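Local atomic coordinates of RagB/SusD domain protein (Flavobacterium johnsoniae, PDB entry 5J90), a protein that binds chitin as a SusD homolog and probably serves, as an outer-membrane lipoprotein, the chitin utilization system of this bacterium. Residues 172-183 with 193-201. Numbering follows the deposited sequence.
Sequences LTKRIDAGEAST and KGKYESWVR
The ring of Tyr196 is clamped between Leu172 and Ser182. Leu172 lays CD2 over one face, 4.1 Å from the ring centroid, and Ser182 brings CB over the opposite face at 4.2 Å; both CH-pi contacts sit a little away from the ring centre. With its OG anti to the backbone N (chi1 175°), Ser182 also donates a hydrogen bond to Gly194 O at 2.6 Å, which ties the loop after helix 154-177 to the turn leading into helix 196-213.

Thr183 N gives Tyr196 OH a nearly straight bond of 3.2 Å. The phenol donates to a water lying in the ring plane, and that water donates to Ala181 O and Glu180 OE2. Glu180 OE2 also takes Arg175 NH1 on its syn lone pair, so salt bridge and water together hold OE2 near the phenol, with the water as the link.

At the CB end of Tyr196 the packing is largely apolar. Ile176 reaches over the first turn of helix 196-213, CD1 3.5 Å from Glu197 N, while Leu172 CB meets Val200 CG2 at 3.5 Å, the two side chains lying alongside and pointing opposite ways.

The segments 172-177 and 196-201 run roughly antiparallel at 147°, their axes 9.5 Å apart, joining the end of helix 154-177, closed by a Schellman motif at Gly179, to the start of helix 196-213. Helix 113-134 packs alongside, touching Tyr196 through Gln114 and Trp199 through Leu118.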
loop_
_atom_site.group_PDB
_atom_site.type_symbol
_atom_site.label_atom_id
_atom_site.label_comp_id
_atom_site.label_asym_id
_atom_site.label_seq_id
_atom_site.Cartn_x
_atom_site.Cartn_y
_atom_site.Cartn_z
ATOM N N LEU A 172 2.852 -35.079 -5.940
ATOM C CA LEU A 172 2.977 -36.010 -4.822
ATOM C C LEU A 172 1.666 -36.744 -4.539
ATOM O O LEU A 172 1.676 -37.923 -4.174
ATOM C CB LEU A 172 3.479 -35.308 -3.564
ATOM C CG LEU A 172 4.902 -34.760 -3.668
ATOM C CD1 LEU A 172 5.270 -34.053 -2.378
ATOM C CD2 LEU A 172 5.910 -35.870 -3.996
ATOM N N THR A 173 0.538 -36.060 -4.700
ATOM C CA THR A 173 -0.761 -36.685 -4.467
ATOM C C THR A 173 -0.994 -37.807 -5.478
ATOM O O THR A 173 -1.517 -38.867 -5.123
ATOM C CB THR A 173 -1.904 -35.659 -4.509
ATOM O OG1 THR A 173 -1.735 -34.729 -3.430
ATOM C CG2 THR A 173 -3.244 -36.357 -4.356
ATOM N N LYS A 174 -0.581 -37.586 -6.720
ATOM C CA LYS A 174 -0.651 -38.623 -7.754
ATOM C C LYS A 174 0.097 -39.887 -7.314
ATOM O O LYS A 174 -0.424 -41.008 -7.414
ATOM C CB LYS A 174 -0.065 -38.086 -9.062
ATOM C CG LYS A 174 0.021 -39.098 -10.188
ATOM C CD LYS A 174 0.622 -38.464 -11.432
ATOM C CE LYS A 174 2.093 -38.140 -11.231
ATOM N NZ LYS A 174 2.700 -37.533 -12.455
ATOM N N ARG A 175 1.310 -39.709 -6.803
ATOM C CA ARG A 175 2.123 -40.840 -6.369
ATOM C C ARG A 175 1.546 -41.532 -5.142
ATOM O O ARG A 175 1.578 -42.761 -5.041
ATOM C CB ARG A 175 3.566 -40.391 -6.137
ATOM C CG ARG A 175 4.231 -39.962 -7.431
ATOM C CD ARG A 175 5.592 -39.331 -7.212
ATOM N NE ARG A 175 6.121 -38.828 -8.471
ATOM C CZ ARG A 175 7.049 -39.438 -9.201
ATOM N NH1 ARG A 175 7.592 -40.576 -8.783
ATOM N NH2 ARG A 175 7.444 -38.892 -10.342
ATOM N N ILE A 176 1.005 -40.755 -4.210
ATOM C CA ILE A 176 0.360 -41.327 -3.041
ATOM C C ILE A 176 -0.850 -42.162 -3.448
ATOM O O ILE A 176 -1.031 -43.286 -2.965
ATOM C CB ILE A 176 -0.078 -40.236 -2.046
ATOM C CG1 ILE A 176 1.146 -39.480 -1.528
ATOM C CG2 ILE A 176 -0.879 -40.841 -0.889
ATOM C CD1 ILE A 176 0.819 -38.116 -0.955
ATOM N N ASP A 177 -1.666 -41.616 -4.348
ATOM C CA ASP A 177 -2.881 -42.293 -4.806
ATOM C C ASP A 177 -2.538 -43.617 -5.484
ATOM O O ASP A 177 -3.312 -44.579 -5.421
ATOM C CB ASP A 177 -3.668 -41.406 -5.774
ATOM C CG ASP A 177 -4.375 -40.252 -5.080
ATOM O OD1 ASP A 177 -4.469 -40.254 -3.834
ATOM O OD2 ASP A 177 -4.861 -39.351 -5.799
ATOM N N ALA A 178 -1.377 -43.658 -6.128
ATOM C CA ALA A 178 -0.926 -44.846 -6.852
ATOM C C ALA A 178 -0.207 -45.850 -5.950
ATOM O O ALA A 178 0.162 -46.935 -6.397
ATOM C CB ALA A 178 -0.034 -44.449 -8.020
ATOM N N GLY A 179 -0.012 -45.491 -4.684
ATOM C CA GLY A 179 0.645 -46.372 -3.732
ATOM C C GLY A 179 2.135 -46.517 -3.977
ATOM O O GLY A 179 2.749 -47.504 -3.566
ATOM N N GLU A 180 2.724 -45.524 -4.634
ATOM C CA GLU A 180 4.145 -45.546 -4.952
ATOM C C GLU A 180 4.987 -45.298 -3.703
ATOM O O GLU A 180 4.835 -44.275 -3.037
ATOM C CB GLU A 180 4.453 -44.487 -6.011
ATOM C CG GLU A 180 5.893 -44.456 -6.462
ATOM C CD GLU A 180 6.150 -43.354 -7.467
ATOM O OE1 GLU A 180 5.523 -43.373 -8.547
ATOM O OE2 GLU A 180 6.973 -42.464 -7.173
ATOM N N ALA A 181 5.877 -46.234 -3.386
ATOM C CA ALA A 181 6.728 -46.099 -2.207
ATOM C C ALA A 181 7.655 -44.893 -2.311
ATOM O O ALA A 181 8.174 -44.590 -3.385
ATOM C CB ALA A 181 7.535 -47.373 -1.976
ATOM N N SER A 182 7.860 -44.213 -1.186
ATOM C CA SER A 182 8.744 -43.050 -1.149
ATOM C C SER A 182 10.196 -43.410 -1.432
ATOM O O SER A 182 10.682 -44.461 -1.014
ATOM C CB SER A 182 8.671 -42.347 0.205
ATOM O OG SER A 182 9.620 -41.287 0.258
ATOM N N THR A 183 10.885 -42.522 -2.139
ATOM C CA THR A 183 12.318 -42.655 -2.345
ATOM C C THR A 183 13.059 -41.495 -1.681
ATOM O O THR A 183 14.172 -41.151 -2.083
ATOM C CB THR A 183 12.671 -42.716 -3.845
ATOM O OG1 THR A 183 12.035 -41.639 -4.545
ATOM C CG2 THR A 183 12.198 -44.037 -4.442
ATOM N N LYS A 193 10.186 -38.169 7.632
ATOM C CA LYS A 193 10.814 -39.441 7.250
ATOM C C LYS A 193 10.420 -39.920 5.848
ATOM O O LYS A 193 10.160 -41.106 5.627
ATOM C CB LYS A 193 10.523 -40.518 8.303
ATOM C CG LYS A 193 11.061 -40.169 9.685
ATOM C CD LYS A 193 10.719 -41.257 10.697
ATOM C CE LYS A 193 11.622 -41.199 11.923
ATOM N NZ LYS A 193 11.450 -39.963 12.731
ATOM N N GLY A 194 10.386 -38.987 4.902
ATOM C CA GLY A 194 10.128 -39.314 3.515
ATOM C C GLY A 194 8.668 -39.469 3.120
ATOM O O GLY A 194 8.378 -39.687 1.949
ATOM N N LYS A 195 7.751 -39.337 4.077
ATOM C CA LYS A 195 6.328 -39.560 3.797
ATOM C C LYS A 195 5.714 -38.446 2.938
ATOM O O LYS A 195 5.561 -37.305 3.397
ATOM C CB LYS A 195 5.542 -39.696 5.100
ATOM C CG LYS A 195 4.119 -40.200 4.920
ATOM C CD LYS A 195 3.439 -40.417 6.262
ATOM C CE LYS A 195 2.099 -41.116 6.084
ATOM N NZ LYS A 195 1.312 -41.134 7.352
ATOM N N TYR A 196 5.356 -38.778 1.704
ATOM C CA TYR A 196 4.829 -37.781 0.777
ATOM C C TYR A 196 3.570 -37.105 1.313
ATOM O O TYR A 196 3.382 -35.900 1.124
ATOM C CB TYR A 196 4.527 -38.403 -0.586
ATOM C CG TYR A 196 5.736 -38.904 -1.358
ATOM C CD1 TYR A 196 7.019 -38.441 -1.091
ATOM C CD2 TYR A 196 5.579 -39.848 -2.367
ATOM C CE1 TYR A 196 8.123 -38.913 -1.818
ATOM C CE2 TYR A 196 6.661 -40.323 -3.087
ATOM C CZ TYR A 196 7.927 -39.858 -2.813
ATOM O OH TYR A 196 8.991 -40.350 -3.548
ATOM N N GLU A 197 2.694 -37.872 1.952
ATOM C CA GLU A 197 1.447 -37.321 2.469
ATOM C C GLU A 197 1.702 -36.198 3.482
ATOM O O GLU A 197 0.989 -35.188 3.475
ATOM C CB GLU A 197 0.601 -38.440 3.088
ATOM C CG GLU A 197 -0.738 -37.975 3.633
ATOM C CD GLU A 197 -1.528 -39.096 4.281
ATOM O OE1 GLU A 197 -1.247 -40.279 3.980
ATOM O OE2 GLU A 197 -2.415 -38.791 5.102
ATOM N N SER A 198 2.724 -36.354 4.327
ATOM C CA SER A 198 3.054 -35.322 5.304
ATOM C C SER A 198 3.639 -34.082 4.628
ATOM O O SER A 198 3.390 -32.954 5.060
ATOM C CB SER A 198 4.025 -35.863 6.343
ATOM O OG SER A 198 3.402 -36.910 7.071
ATOM N N TRP A 199 4.409 -34.291 3.567
ATOM C CA TRP A 199 4.919 -33.182 2.779
ATOM C C TRP A 199 3.779 -32.417 2.091
ATOM O O TRP A 199 3.808 -31.186 2.016
ATOM C CB TRP A 199 5.968 -33.681 1.783
ATOM C CG TRP A 199 7.333 -33.773 2.410
ATOM C CD1 TRP A 199 7.899 -34.867 3.012
ATOM C CD2 TRP A 199 8.292 -32.717 2.512
ATOM N NE1 TRP A 199 9.156 -34.551 3.471
ATOM C CE2 TRP A 199 9.420 -33.236 3.182
ATOM C CE3 TRP A 199 8.308 -31.378 2.100
ATOM C CZ2 TRP A 199 10.552 -32.466 3.445
ATOM C CZ3 TRP A 199 9.433 -30.615 2.362
ATOM C CH2 TRP A 199 10.538 -31.163 3.028
ATOM N N VAL A 200 2.767 -33.127 1.606
ATOM C CA VAL A 200 1.630 -32.459 0.976
ATOM C C VAL A 200 0.839 -31.673 2.019
ATOM O O VAL A 200 0.445 -30.528 1.773
ATOM C CB VAL A 200 0.711 -33.452 0.227
ATOM C CG1 VAL A 200 -0.574 -32.756 -0.230
ATOM C CG2 VAL A 200 1.448 -34.064 -0.959
ATOM N N ARG A 201 0.647 -32.256 3.198
ATOM C CA ARG A 201 -0.080 -31.587 4.265
ATOM C C ARG A 201 0.663 -30.315 4.691
ATOM O O ARG A 201 0.038 -29.284 4.985
ATOM C CB ARG A 201 -0.300 -32.561 5.437
ATOM C CG ARG A 201 -1.209 -32.043 6.532
ATOM C CD ARG A 201 -1.639 -33.172 7.479
ATOM N NE ARG A 201 -2.494 -34.157 6.820
ATOM C CZ ARG A 201 -2.159 -35.424 6.587
ATOM N NH1 ARG A 201 -0.966 -35.890 6.947
ATOM N NH2 ARG A 201 -3.029 -36.236 5.999
HETATM O O HOH W 1 8.632 -42.500 -5.094
#